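Local coordinates for protein anopheles gambiae adenosine kinase (Anopheles gambiae, PDB 3LOO) that catalyses the phosphorylation of adenosine, probably with ATP as phosphate donor and AMP as product, as an adenosine kinase of the pfkB carbohydrate kinase family, at residues A38-K42 against D43-K47; W92-R96 against P97-I101; F180-G184 against F185-V189; Y251-D255 against L256-G260. One frame throughout, in Å; residues are numbered along the deposited sequence.

Contact 1: residues A38-K42 against D43-K47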
loop_
_atom_site.group_PDB
_atom_site.type_symbol
_atom_site.label_atom_id
_atom_site.label_comp_id
_atom_site.label_asym_id
_atom_site.label_seq_id
_atom_site.Cartn_x
_atom_site.Cartn_y
_atom_site.Cartn_z
ATOM N N ALA A 38 11.802 -9.193 12.789
ATOM C CA ALA A 38 12.410 -9.656 14.049
ATOM C C ALA A 38 12.260 -8.684 15.203
ATOM O O ALA A 38 12.071 -7.469 15.020
ATOM C CB ALA A 38 13.914 -10.024 13.853
ATOM N N VAL A 39 12.346 -9.238 16.407
ATOM C CA VAL A 39 12.462 -8.434 17.604
ATOM C C VAL A 39 13.925 -8.069 17.791
ATOM O O VAL A 39 14.809 -8.918 17.730
ATOM C CB VAL A 39 11.861 -9.162 18.833
ATOM C CG1 VAL A 39 12.227 -8.427 20.148
ATOM C CG2 VAL A 39 10.354 -9.260 18.646
ATOM N N VAL A 40 14.196 -6.786 17.968
ATOM C CA VAL A 40 15.568 -6.354 18.168
ATOM C C VAL A 40 15.589 -5.262 19.211
ATOM O O VAL A 40 14.525 -4.766 19.608
ATOM C CB VAL A 40 16.214 -5.831 16.840
ATOM C CG1 VAL A 40 15.972 -6.799 15.689
ATOM C CG2 VAL A 40 15.731 -4.427 16.495
ATOM N N GLU A 41 16.794 -4.866 19.629
ATOM C CA GLU A 41 16.964 -3.733 20.557
ATOM C C GLU A 41 17.666 -2.555 19.887
ATOM O O GLU A 41 18.191 -2.699 18.777
ATOM C CB GLU A 41 17.684 -4.192 21.837
ATOM C CG GLU A 41 16.737 -4.917 22.804
ATOM C CD GLU A 41 17.438 -5.536 24.018
ATOM O OE1 GLU A 41 17.953 -4.788 24.880
ATOM O OE2 GLU A 41 17.443 -6.781 24.123
ATOM N N LYS A 42 17.694 -1.408 20.576
ATOM C CA LYS A 42 18.181 -0.130 20.017
ATOM C C LYS A 42 19.574 -0.160 19.433
ATOM O O LYS A 42 19.851 0.575 18.483
ATOM C CB LYS A 42 18.128 0.996 21.049
ATOM C CG LYS A 42 16.807 1.717 21.103
ATOM C CD LYS A 42 15.973 1.339 22.329
ATOM C CE LYS A 42 14.505 1.757 22.141
ATOM N NZ LYS A 42 14.346 2.786 21.051
ATOM N N ASP A 43 20.456 -1.001 19.991
ATOM C CA ASP A 43 21.817 -1.095 19.470
ATOM C C ASP A 43 21.820 -1.566 18.034
ATOM O O ASP A 43 22.678 -1.158 17.247
ATOM C CB ASP A 43 22.716 -1.995 20.342
ATOM C CG ASP A 43 22.080 -3.346 20.632
ATOM O OD1 ASP A 43 22.836 -4.337 20.759
ATOM O OD2 ASP A 43 20.828 -3.412 20.734
ATOM N N LEU A 44 20.866 -2.422 17.671
ATOM C CA LEU A 44 20.757 -2.797 16.253
ATOM C C LEU A 44 20.364 -1.587 15.389
ATOM O O LEU A 44 20.991 -1.320 14.386
ATOM C CB LEU A 44 19.839 -4.004 16.027
ATOM C CG LEU A 44 19.807 -4.474 14.571
ATOM C CD1 LEU A 44 21.133 -5.082 14.167
ATOM C CD2 LEU A 44 18.719 -5.478 14.409
ATOM N N LEU A 45 19.352 -0.847 15.809
ATOM C CA LEU A 45 18.973 0.391 15.113
ATOM C C LEU A 45 20.122 1.396 14.983
ATOM O O LEU A 45 20.346 1.962 13.906
ATOM C CB LEU A 45 17.815 1.075 15.838
ATOM C CG LEU A 45 16.514 0.298 16.047
ATOM C CD1 LEU A 45 15.405 1.285 16.337
ATOM C CD2 LEU A 45 16.156 -0.540 14.824
ATOM N N ASN A 46 20.835 1.621 16.092
ATOM C CA ASN A 46 21.984 2.525 16.095
ATOM C C ASN A 46 23.048 2.064 15.165
ATOM O O ASN A 46 23.572 2.863 14.398
ATOM C CB ASN A 46 22.543 2.685 17.501
ATOM C CG ASN A 46 21.717 3.621 18.343
ATOM O OD1 ASN A 46 20.549 3.875 18.068
ATOM N ND2 ASN A 46 22.329 4.142 19.397
ATOM N N LYS A 47 23.330 0.762 15.167
ATOM C CA LYS A 47 24.294 0.216 14.215
ATOM C C LYS A 47 23.977 0.586 12.764
ATOM O O LYS A 47 24.885 0.760 11.956
ATOM C CB LYS A 47 24.379 -1.302 14.350
ATOM C CG LYS A 47 25.465 -1.948 13.511
ATOM C CD LYS A 47 25.535 -3.454 13.801
ATOM C CE LYS A 47 26.417 -4.158 12.782
ATOM N NZ LYS A 47 26.428 -5.646 12.994
#

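Contact 2: residues W92-R96 against P97-I101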
loop_
_atom_site.group_PDB
_atom_site.type_symbol
_atom_site.label_atom_id
_atom_site.label_comp_id
_atom_site.label_asym_id
_atom_site.label_seq_id
_atom_site.Cartn_x
_atom_site.Cartn_y
_atom_site.Cartn_z
ATOM N N TRP A 92 -8.905 -12.322 0.092
ATOM C CA TRP A 92 -9.291 -13.204 1.178
ATOM C C TRP A 92 -10.751 -12.930 1.524
ATOM O O TRP A 92 -11.565 -13.859 1.647
ATOM C CB TRP A 92 -8.372 -13.023 2.386
ATOM C CG TRP A 92 -8.921 -13.722 3.599
ATOM C CD1 TRP A 92 -9.082 -15.084 3.775
ATOM C CD2 TRP A 92 -9.399 -13.110 4.791
ATOM N NE1 TRP A 92 -9.628 -15.345 5.011
ATOM C CE2 TRP A 92 -9.836 -14.153 5.655
ATOM C CE3 TRP A 92 -9.502 -11.784 5.224
ATOM C CZ2 TRP A 92 -10.383 -13.901 6.919
ATOM C CZ3 TRP A 92 -10.037 -11.536 6.499
ATOM C CH2 TRP A 92 -10.469 -12.598 7.324
ATOM N N ILE A 93 -11.095 -11.649 1.634
ATOM C CA ILE A 93 -12.485 -11.233 1.881
ATOM C C ILE A 93 -13.413 -11.607 0.703
ATOM O O ILE A 93 -14.493 -12.149 0.899
ATOM C CB ILE A 93 -12.561 -9.714 2.225
ATOM C CG1 ILE A 93 -11.754 -9.418 3.506
ATOM C CG2 ILE A 93 -14.037 -9.219 2.325
ATOM C CD1 ILE A 93 -11.487 -7.975 3.749
ATOM N N LEU A 94 -12.985 -11.357 -0.523
ATOM C CA LEU A 94 -13.823 -11.659 -1.670
ATOM C C LEU A 94 -14.130 -13.153 -1.817
ATOM O O LEU A 94 -15.244 -13.518 -2.216
ATOM C CB LEU A 94 -13.142 -11.168 -2.939
ATOM C CG LEU A 94 -13.563 -9.896 -3.701
ATOM C CD1 LEU A 94 -14.586 -8.959 -3.030
ATOM C CD2 LEU A 94 -12.326 -9.167 -4.288
ATOM N N GLN A 95 -13.155 -14.021 -1.529
ATOM C CA GLN A 95 -13.325 -15.462 -1.789
ATOM C C GLN A 95 -13.703 -15.728 -3.255
ATOM O O GLN A 95 -14.578 -16.532 -3.575
ATOM C CB GLN A 95 -14.366 -16.060 -0.832
ATOM C CG GLN A 95 -13.914 -16.030 0.663
ATOM C CD GLN A 95 -12.755 -16.990 0.954
ATOM O OE1 GLN A 95 -11.701 -16.593 1.489
ATOM N NE2 GLN A 95 -12.940 -18.264 0.608
ATOM N N ARG A 96 -13.072 -15.006 -4.159
ATOM C CA ARG A 96 -13.300 -15.241 -5.571
ATOM C C ARG A 96 -11.981 -14.918 -6.228
ATOM O O ARG A 96 -11.684 -13.728 -6.446
ATOM C CB ARG A 96 -14.446 -14.387 -6.116
ATOM C CG ARG A 96 -14.645 -14.611 -7.580
ATOM C CD ARG A 96 -15.519 -13.522 -8.209
ATOM N NE ARG A 96 -15.716 -13.893 -9.603
ATOM C CZ ARG A 96 -14.779 -13.877 -10.537
ATOM N NH1 ARG A 96 -13.535 -13.473 -10.256
ATOM N NH2 ARG A 96 -15.083 -14.256 -11.771
ATOM N N PRO A 97 -11.189 -15.965 -6.534
ATOM C CA PRO A 97 -9.868 -15.805 -7.099
ATOM C C PRO A 97 -9.875 -15.015 -8.406
ATOM O O PRO A 97 -10.863 -15.052 -9.176
ATOM C CB PRO A 97 -9.393 -17.264 -7.321
ATOM C CG PRO A 97 -10.112 -18.069 -6.253
ATOM C CD PRO A 97 -11.487 -17.387 -6.220
ATOM N N ARG A 98 -8.779 -14.292 -8.628
ATOM C CA ARG A 98 -8.520 -13.561 -9.893
ATOM C C ARG A 98 -9.292 -12.276 -10.038
ATOM O O ARG A 98 -9.189 -11.614 -11.075
ATOM C CB ARG A 98 -8.730 -14.468 -11.134
ATOM C CG ARG A 98 -7.733 -15.624 -11.269
ATOM C CD ARG A 98 -8.142 -16.543 -12.462
ATOM N NE ARG A 98 -8.439 -15.754 -13.671
ATOM C CZ ARG A 98 -7.571 -15.459 -14.632
ATOM N NH1 ARG A 98 -6.323 -15.868 -14.541
ATOM N NH2 ARG A 98 -7.964 -14.756 -15.702
ATOM N N THR A 99 -10.053 -11.909 -9.010
ATOM C CA THR A 99 -10.786 -10.652 -9.001
ATOM C C THR A 99 -9.780 -9.455 -9.003
ATOM O O THR A 99 -10.062 -8.415 -9.601
ATOM C CB THR A 99 -11.805 -10.554 -7.839
ATOM O OG1 THR A 99 -12.672 -11.696 -7.866
ATOM C CG2 THR A 99 -12.690 -9.329 -7.983
ATOM N N ALA A 100 -8.624 -9.634 -8.343
ATOM C CA ALA A 100 -7.554 -8.614 -8.351
ATOM C C ALA A 100 -6.301 -9.104 -9.070
ATOM O O ALA A 100 -5.909 -10.286 -8.944
ATOM C CB ALA A 100 -7.223 -8.144 -6.921
ATOM N N ILE A 101 -5.709 -8.207 -9.858
ATOM C CA ILE A 101 -4.470 -8.458 -10.569
ATOM C C ILE A 101 -3.330 -7.592 -9.953
ATOM O O ILE A 101 -3.539 -6.403 -9.715
ATOM C CB ILE A 101 -4.610 -8.073 -12.051
ATOM C CG1 ILE A 101 -5.662 -8.983 -12.745
ATOM C CG2 ILE A 101 -3.272 -8.224 -12.762
ATOM C CD1 ILE A 101 -6.102 -8.399 -14.070
#

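Contact 3: residues F180-G184 against F185-V189. With B4P (bis(adenosine)-5'-tetraphosphate), chain D.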
loop_
_atom_site.group_PDB
_atom_site.type_symbol
_atom_site.label_atom_id
_atom_site.label_comp_id
_atom_site.label_asym_id
_atom_site.label_seq_id
_atom_site.Cartn_x
_atom_site.Cartn_y
_atom_site.Cartn_z
ATOM N N PHE A 180 -8.184 0.970 -9.992
ATOM C CA PHE A 180 -6.719 0.965 -10.001
ATOM C C PHE A 180 -6.228 1.455 -8.652
ATOM O O PHE A 180 -6.792 2.408 -8.087
ATOM C CB PHE A 180 -6.143 1.856 -11.121
ATOM C CG PHE A 180 -6.515 1.410 -12.505
ATOM C CD1 PHE A 180 -5.769 0.442 -13.162
ATOM C CD2 PHE A 180 -7.645 1.942 -13.140
ATOM C CE1 PHE A 180 -6.100 0.024 -14.451
ATOM C CE2 PHE A 180 -8.024 1.524 -14.437
ATOM C CZ PHE A 180 -7.250 0.550 -15.097
ATOM N N TYR A 181 -5.201 0.783 -8.136
ATOM C CA TYR A 181 -4.628 1.125 -6.838
ATOM C C TYR A 181 -3.110 1.097 -6.942
ATOM O O TYR A 181 -2.529 0.097 -7.391
ATOM C CB TYR A 181 -5.122 0.194 -5.728
ATOM C CG TYR A 181 -4.554 0.517 -4.373
ATOM C CD1 TYR A 181 -4.660 1.816 -3.829
ATOM C CD2 TYR A 181 -3.876 -0.461 -3.626
ATOM C CE1 TYR A 181 -4.105 2.126 -2.555
ATOM C CE2 TYR A 181 -3.319 -0.175 -2.388
ATOM C CZ TYR A 181 -3.442 1.122 -1.847
ATOM O OH TYR A 181 -2.914 1.399 -0.611
ATOM N N VAL A 182 -2.467 2.178 -6.500
ATOM C CA VAL A 182 -1.012 2.290 -6.549
ATOM C C VAL A 182 -0.516 2.845 -5.220
ATOM O O VAL A 182 -1.184 3.667 -4.627
ATOM C CB VAL A 182 -0.548 3.189 -7.702
ATOM C CG1 VAL A 182 0.980 3.244 -7.767
ATOM C CG2 VAL A 182 -1.050 2.648 -9.076
ATOM N N SER A 183 0.631 2.389 -4.731
ATOM C CA SER A 183 1.169 2.959 -3.467
ATOM C C SER A 183 2.089 4.126 -3.817
ATOM O O SER A 183 2.665 4.156 -4.908
ATOM C CB SER A 183 1.977 1.923 -2.692
ATOM O OG SER A 183 3.021 1.432 -3.526
ATOM N N GLY A 184 2.252 5.072 -2.897
ATOM C CA GLY A 184 3.343 6.060 -3.060
ATOM C C GLY A 184 4.724 5.401 -3.132
ATOM O O GLY A 184 5.619 5.897 -3.827
ATOM N N PHE A 185 4.902 4.274 -2.432
ATOM C CA PHE A 185 6.109 3.437 -2.552
ATOM C C PHE A 185 6.539 3.140 -4.013
ATOM O O PHE A 185 7.739 3.100 -4.336
ATOM C CB PHE A 185 5.871 2.101 -1.837
ATOM C CG PHE A 185 5.835 2.192 -0.325
ATOM C CD1 PHE A 185 6.781 2.967 0.381
ATOM C CD2 PHE A 185 4.902 1.444 0.394
ATOM C CE1 PHE A 185 6.796 2.998 1.768
ATOM C CE2 PHE A 185 4.877 1.475 1.812
ATOM C CZ PHE A 185 5.845 2.267 2.499
ATOM N N PHE A 186 5.548 2.889 -4.876
ATOM C CA PHE A 186 5.804 2.562 -6.282
ATOM C C PHE A 186 6.393 3.740 -7.065
ATOM O O PHE A 186 6.987 3.536 -8.133
ATOM C CB PHE A 186 4.509 2.009 -6.961
ATOM C CG PHE A 186 4.698 1.473 -8.377
ATOM C CD1 PHE A 186 5.312 0.242 -8.616
ATOM C CD2 PHE A 186 4.193 2.180 -9.467
ATOM C CE1 PHE A 186 5.448 -0.282 -9.912
ATOM C CE2 PHE A 186 4.314 1.680 -10.765
ATOM C CZ PHE A 186 4.939 0.442 -10.999
ATOM N N PHE A 187 6.234 4.960 -6.551
ATOM C CA PHE A 187 6.875 6.149 -7.188
ATOM C C PHE A 187 8.402 6.060 -7.249
ATOM O O PHE A 187 9.027 6.587 -8.193
ATOM C CB PHE A 187 6.483 7.452 -6.503
ATOM C CG PHE A 187 5.029 7.819 -6.634
ATOM C CD1 PHE A 187 4.050 6.876 -7.005
ATOM C CD2 PHE A 187 4.629 9.107 -6.317
ATOM C CE1 PHE A 187 2.713 7.250 -7.071
ATOM C CE2 PHE A 187 3.304 9.473 -6.388
ATOM C CZ PHE A 187 2.345 8.545 -6.755
ATOM N N THR A 188 9.002 5.375 -6.270
ATOM C CA THR A 188 10.457 5.128 -6.264
ATOM C C THR A 188 10.827 4.387 -7.535
ATOM O O THR A 188 11.888 4.621 -8.137
ATOM C CB THR A 188 10.883 4.251 -5.044
ATOM O OG1 THR A 188 10.436 4.873 -3.852
ATOM C CG2 THR A 188 12.418 4.037 -4.981
ATOM N N VAL A 189 9.926 3.506 -7.971
ATOM C CA VAL A 189 10.265 2.571 -9.024
ATOM C C VAL A 189 9.788 3.019 -10.409
ATOM O O VAL A 189 10.526 2.878 -11.372
ATOM C CB VAL A 189 9.734 1.156 -8.685
ATOM C CG1 VAL A 189 9.880 0.256 -9.841
ATOM C CG2 VAL A 189 10.481 0.608 -7.441
HETATM P PA B4P D . 3.304 -1.118 8.476
HETATM O O1A B4P D . 3.191 -2.346 9.367
HETATM O O2A B4P D . 4.424 -0.125 8.782
HETATM O O3A B4P D . 1.960 -0.277 8.731
HETATM P PB B4P D . 0.968 0.087 7.538
HETATM O O1B B4P D . 0.256 -1.158 7.003
HETATM O O2B B4P D . 1.564 1.090 6.564
HETATM O O3B B4P D . 0.031 0.778 8.726
HETATM P PG B4P D . -0.426 2.317 8.854
HETATM O O1G B4P D . 0.489 3.109 9.724
HETATM O O2G B4P D . -0.584 2.841 7.440
HETATM O O3G B4P D . -1.880 2.239 9.521
HETATM P PD B4P D . -2.394 2.657 10.991
HETATM O O1D B4P D . -1.340 2.290 11.969
HETATM O O2D B4P D . -3.002 4.031 11.009
HETATM O O5E B4P D . 3.320 -1.553 6.911
HETATM C C5E B4P D . 4.144 -2.678 6.697
HETATM C C4E B4P D . 4.358 -3.026 5.252
HETATM O O4E B4P D . 4.949 -1.964 4.502
HETATM C C3E B4P D . 5.371 -4.137 5.194
HETATM O O3E B4P D . 4.604 -5.322 4.900
HETATM C C2E B4P D . 6.281 -3.782 4.023
HETATM O O2E B4P D . 6.466 -4.826 3.060
HETATM C C1E B4P D . 5.619 -2.534 3.408
HETATM N N9A B4P D . 6.656 -1.614 2.908
HETATM C C8A B4P D . 7.591 -0.922 3.622
HETATM N N7A B4P D . 8.349 -0.205 2.740
HETATM C C5A B4P D . 7.920 -0.467 1.470
HETATM C C6A B4P D . 8.288 -0.035 0.185
HETATM N N6A B4P D . 9.332 0.820 -0.046
HETATM N N1A B4P D . 7.618 -0.526 -0.888
HETATM C C2A B4P D . 6.573 -1.378 -0.736
HETATM N N3A B4P D . 6.194 -1.794 0.484
HETATM C C4A B4P D . 6.841 -1.348 1.592
HETATM O O5F B4P D . -3.555 1.562 11.143
HETATM C C5F B4P D . -4.493 1.307 10.104
HETATM C C4F B4P D . -5.687 0.614 10.758
HETATM O O4F B4P D . -5.279 -0.476 11.605
HETATM C C3F B4P D . -6.396 1.547 11.724
HETATM O O3F B4P D . -7.251 2.423 11.001
HETATM C C2F B4P D . -7.132 0.576 12.626
HETATM O O2F B4P D . -8.365 0.151 12.011
HETATM C C1F B4P D . -6.136 -0.592 12.748
HETATM N N9B B4P D . -5.319 -0.356 13.980
HETATM C C8B B4P D . -4.065 0.138 14.017
HETATM N N7B B4P D . -3.620 0.240 15.293
HETATM C C5B B4P D . -4.597 -0.191 16.118
HETATM C C6B B4P D . -4.752 -0.314 17.497
HETATM N N6B B4P D . -3.727 0.047 18.310
HETATM N N1B B4P D . -5.919 -0.813 18.008
HETATM C C2B B4P D . -6.944 -1.178 17.198
HETATM N N3B B4P D . -6.855 -1.068 15.842
HETATM C C4B B4P D . -5.720 -0.579 15.251
#

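Contact 4: residues Y251-D255 against L256-G260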
loop_
_atom_site.group_PDB
_atom_site.type_symbol
_atom_site.label_atom_id
_atom_site.label_comp_id
_atom_site.label_asym_id
_atom_site.label_seq_id
_atom_site.Cartn_x
_atom_site.Cartn_y
_atom_site.Cartn_z
ATOM N N TYR A 251 1.083 23.889 4.215
ATOM C CA TYR A 251 -0.253 24.160 4.718
ATOM C C TYR A 251 -0.241 24.956 6.002
ATOM O O TYR A 251 -1.206 25.635 6.299
ATOM C CB TYR A 251 -1.065 22.860 4.880
ATOM C CG TYR A 251 -1.502 22.274 3.559
ATOM C CD1 TYR A 251 -1.360 23.005 2.367
ATOM C CD2 TYR A 251 -2.110 21.008 3.493
ATOM C CE1 TYR A 251 -1.778 22.489 1.152
ATOM C CE2 TYR A 251 -2.551 20.485 2.271
ATOM C CZ TYR A 251 -2.370 21.219 1.124
ATOM O OH TYR A 251 -2.786 20.702 -0.068
ATOM N N GLY A 252 0.859 24.880 6.739
ATOM C CA GLY A 252 1.009 25.575 8.008
ATOM C C GLY A 252 0.104 25.037 9.095
ATOM O O GLY A 252 -0.268 25.765 10.020
ATOM N N THR A 253 -0.275 23.764 9.002
ATOM C CA THR A 253 -1.133 23.178 10.034
ATOM C C THR A 253 -0.809 21.715 10.253
ATOM O O THR A 253 -0.346 21.034 9.342
ATOM C CB THR A 253 -2.648 23.329 9.660
ATOM O OG1 THR A 253 -3.452 22.755 10.685
ATOM C CG2 THR A 253 -2.972 22.633 8.332
ATOM N N GLU A 254 -1.078 21.230 11.454
ATOM C CA GLU A 254 -0.966 19.815 11.741
ATOM C C GLU A 254 -2.317 19.182 12.055
ATOM O O GLU A 254 -2.377 18.012 12.401
ATOM C CB GLU A 254 0.050 19.554 12.855
ATOM C CG GLU A 254 1.432 19.633 12.306
ATOM C CD GLU A 254 2.515 19.376 13.313
ATOM O OE1 GLU A 254 2.210 18.978 14.458
ATOM O OE2 GLU A 254 3.688 19.563 12.932
ATOM N N ASP A 255 -3.376 19.973 11.900
ATOM C CA ASP A 255 -4.767 19.566 12.067
ATOM C C ASP A 255 -5.174 18.656 10.899
ATOM O O ASP A 255 -5.223 19.084 9.734
ATOM C CB ASP A 255 -5.643 20.836 12.131
ATOM C CG ASP A 255 -7.144 20.545 12.291
ATOM O OD1 ASP A 255 -7.672 19.526 11.793
ATOM O OD2 ASP A 255 -7.829 21.406 12.882
ATOM N N LEU A 256 -5.438 17.400 11.219
ATOM C CA LEU A 256 -5.675 16.394 10.189
ATOM C C LEU A 256 -6.943 16.659 9.397
ATOM O O LEU A 256 -6.990 16.404 8.189
ATOM C CB LEU A 256 -5.756 15.009 10.815
ATOM C CG LEU A 256 -4.468 14.450 11.394
ATOM C CD1 LEU A 256 -4.821 13.158 12.081
ATOM C CD2 LEU A 256 -3.405 14.252 10.305
ATOM N N ARG A 257 -7.981 17.164 10.071
ATOM C CA ARG A 257 -9.243 17.455 9.380
ATOM C C ARG A 257 -9.025 18.537 8.323
ATOM O O ARG A 257 -9.454 18.403 7.187
ATOM C CB ARG A 257 -10.346 17.849 10.385
ATOM C CG ARG A 257 -10.771 16.665 11.275
ATOM C CD ARG A 257 -11.588 17.102 12.471
ATOM N NE ARG A 257 -12.021 15.928 13.236
ATOM C CZ ARG A 257 -11.216 15.188 14.002
ATOM N NH1 ARG A 257 -9.920 15.471 14.102
ATOM N NH2 ARG A 257 -11.698 14.144 14.666
ATOM N N GLU A 258 -8.308 19.590 8.700
ATOM C CA GLU A 258 -8.006 20.680 7.797
ATOM C C GLU A 258 -7.134 20.219 6.641
ATOM O O GLU A 258 -7.335 20.615 5.490
ATOM C CB GLU A 258 -7.299 21.801 8.584
ATOM C CG GLU A 258 -6.701 22.899 7.712
ATOM C CD GLU A 258 -7.768 23.714 6.999
ATOM O OE1 GLU A 258 -8.943 23.694 7.456
ATOM O OE2 GLU A 258 -7.431 24.378 5.973
ATOM N N ILE A 259 -6.135 19.398 6.953
ATOM C CA ILE A 259 -5.240 18.888 5.914
ATOM C C ILE A 259 -6.069 18.063 4.917
ATOM O O ILE A 259 -5.971 18.277 3.725
ATOM C CB ILE A 259 -4.053 18.058 6.516
ATOM C CG1 ILE A 259 -3.102 18.955 7.328
ATOM C CG2 ILE A 259 -3.243 17.349 5.392
ATOM C CD1 ILE A 259 -2.282 18.182 8.363
ATOM N N GLY A 260 -6.902 17.147 5.424
ATOM C CA GLY A 260 -7.802 16.342 4.546
ATOM C C GLY A 260 -8.672 17.168 3.615
ATOM O O GLY A 260 -8.793 16.866 2.405
#

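Contact 1: residues A38-K42 against D43-K47
The Asp-43 carboxylate turns back toward the Glu-41 backbone: its OD2 lies against Glu-41 CB and 3.4 Å from Glu-41 O, two acceptors that do not bond. The flat carbonyl of Glu-41 is met by Leu-44 N, 2.9 Å from Glu-41 O, which stands above the carbonyl plane and bonds at a bent N-H...O angle of 137°. From the next carbonyl on, Asn-46 N donates to Lys-42 O at 2.8 Å in a much straighter bond (169°), the first regular i to i+4 link of helix 42-47. On the buried side Leu-44 CG is anti to the backbone N (chi1 -175°), a torsion that lays CD2 against Val-40 CG1 at 3.3 Å, a close squeeze for two methyls; the two side chains cross at about a right angle. Val-40 CG2 approaches Leu-45 CD2 more loosely, at 4.3 Å. Helix 64-73, through Leu-69 and Tyr-73, and strand 137-144, through Leu-142, close over this apolar side. Strand 33-39 thus leads into a short helix with an apolar side and a polar, exposed side. With an acceptor and, 5.2 Å off, Glu-41 OE1 near it, Asp-43 OD2 is probably somewhat disfavoured as an anion, which the helix start may offset.

Contact 2: residues W92-R96 against P97-I101
With chi1 at 178° Arg-96 sends its CG away from its own backbone N and runs extended to NE, and the Arg-96 side chain crosses that of Thr-99 at about a right angle. Thr-99 turns OG1 to the side of its own backbone N (chi1 -54°), between the Arg-96 carbonyl and guanidinium. The hydroxyl is used twice: Thr-99 OG1 donates to Arg-96 O at 2.7 Å, approaching from above the carbonyl plane, and accepts from Arg-96 NH1 at 3.1 Å, slightly tilted from the guanidinium plane (N-H...O 153°). Arg-96 is therefore gripped at both its backbone and its tip by one side chain. These bonds span a type II turn from Arg-96 to Thr-99, with Pro-97 second and Arg-98, at positive phi, third. Asp-23 completes the charge pattern, forming salt bridges with Arg-96 NH1 and Arg-98 NE. Beside the polar cluster Leu-94 CD2 rests on Thr-99 CG2 at 3.7 Å, a small apolar contact between the end of the helix and the residue just before the strand. The turn joins helix 82-94 to strand 100-107, which lies between strands 26-29 and 125-131 of the large sheet; helix 315-328 packs on Leu-94 through Ala-325 and on Thr-99 through Leu-328.

Contact 3: residues F180-G184 against F185-V189
Three hydrogen bonds wind the chain from strand 179-183 into its helix. Phe-186 N is shared between Ser-183 O at 3.1 Å and Ser-183 OG at 3.2 Å, both bonds bent; the serine hydroxyl can reach because chi1 (57°) sets OG between the backbone N and the carbonyl carbon. Phe-187 N follows with a bond to Gly-184 O at 2.9 Å, well above the carbonyl plane. The two backbone i to i+3 bonds curl the chain ahead of the weakly bonded start of helix 187-203. The apolar contacts centre on Val-182. Its CG1 touches Phe-186 CD2 at 3.8 Å, coming neither over the ring face nor at its edge, and it lies near the edge of Phe-187, 4.4 Å from Phe-187 CE1. A CH-pi contact adds to this: Gly-184 CA sits over the Phe-187 ring, 4.2 Å from its centroid and 15° off the normal. The aromatic contact with ligand belongs to Phe-185, whose ring faces one adenine of the bound bis(adenosine)-5'-tetraphosphate; atom C5A of that adenine lies 3.4 Å above the Phe-185 ring plane, over its centre. Phe-185 thus forms one wall of the adenine pocket. The turn opens the beta-alpha-beta unit of strand 179-183, helix 187-203 and strand 207-211. Its strand runs parallel between strands 26-29 and 207-211, while Phe-186 and Phe-187 meet Phe-160 and Phe-191 edge to face.

Contact 4: residues Y251-D255 against L256-G260
Asp-255 OD1 caps helix 256-264 from the N-cap position: Glu-258 N bonds to it at 3.2 Å and nearly straight (167°), but comes from above the carboxylate plane. A chi1 of 179° swings the Asp-255 CG away from the backbone N and carries OD1 over the start of the helix, within reach of Glu-258 N. Just before it Thr-253 forms an ST turn, its OG1 accepting from Asp-255 N at 3.0 Å. With its negative charge set at the helix start, Asp-255 would probably be steadied by the helix dipole. Thr-253 and Ile-259 run alongside in opposite senses, bringing Thr-253 CG2 to 3.8 Å from Ile-259 CG1, whereas Glu-258 crosses Thr-253 at about a right angle and touches the same methyl through its CG. The Tyr-251 ring turns its edge to Ile-259, with Tyr-251 CD2 4.3 Å from Ile-259 CG2. Helix 239-248 backs this small apolar patch through Ala-246, which touches both Tyr-251 and Ile-259; Arg-257 NH2 forms a salt bridge with Glu-298. Backbone and cap act together: Ile-259 N bonds to Asp-255 O at 2.9 Å, in the carbonyl plane.

In the fold
All four contacts are turns where the chain enters or leaves a helix, and their chemistry follows their depth. Contact 3 is buried, its centre about 8 Å from that of the chain, and is dominated by phenylalanines and a ligand face. Contacts 2 and 4 are surface turns, about 36 Å apart between centres, on opposite sides of the chain's centre; each relies on polar side chains, hydrogen bonds between an arginine and a threonine in one and an aspartate cap in the other. Contact 1, partly buried, joins a strand end of the smaller sheet to a short helix. Contacts 2 and 3 reach the same large sheet, one running helix to strand, the other strand to helix.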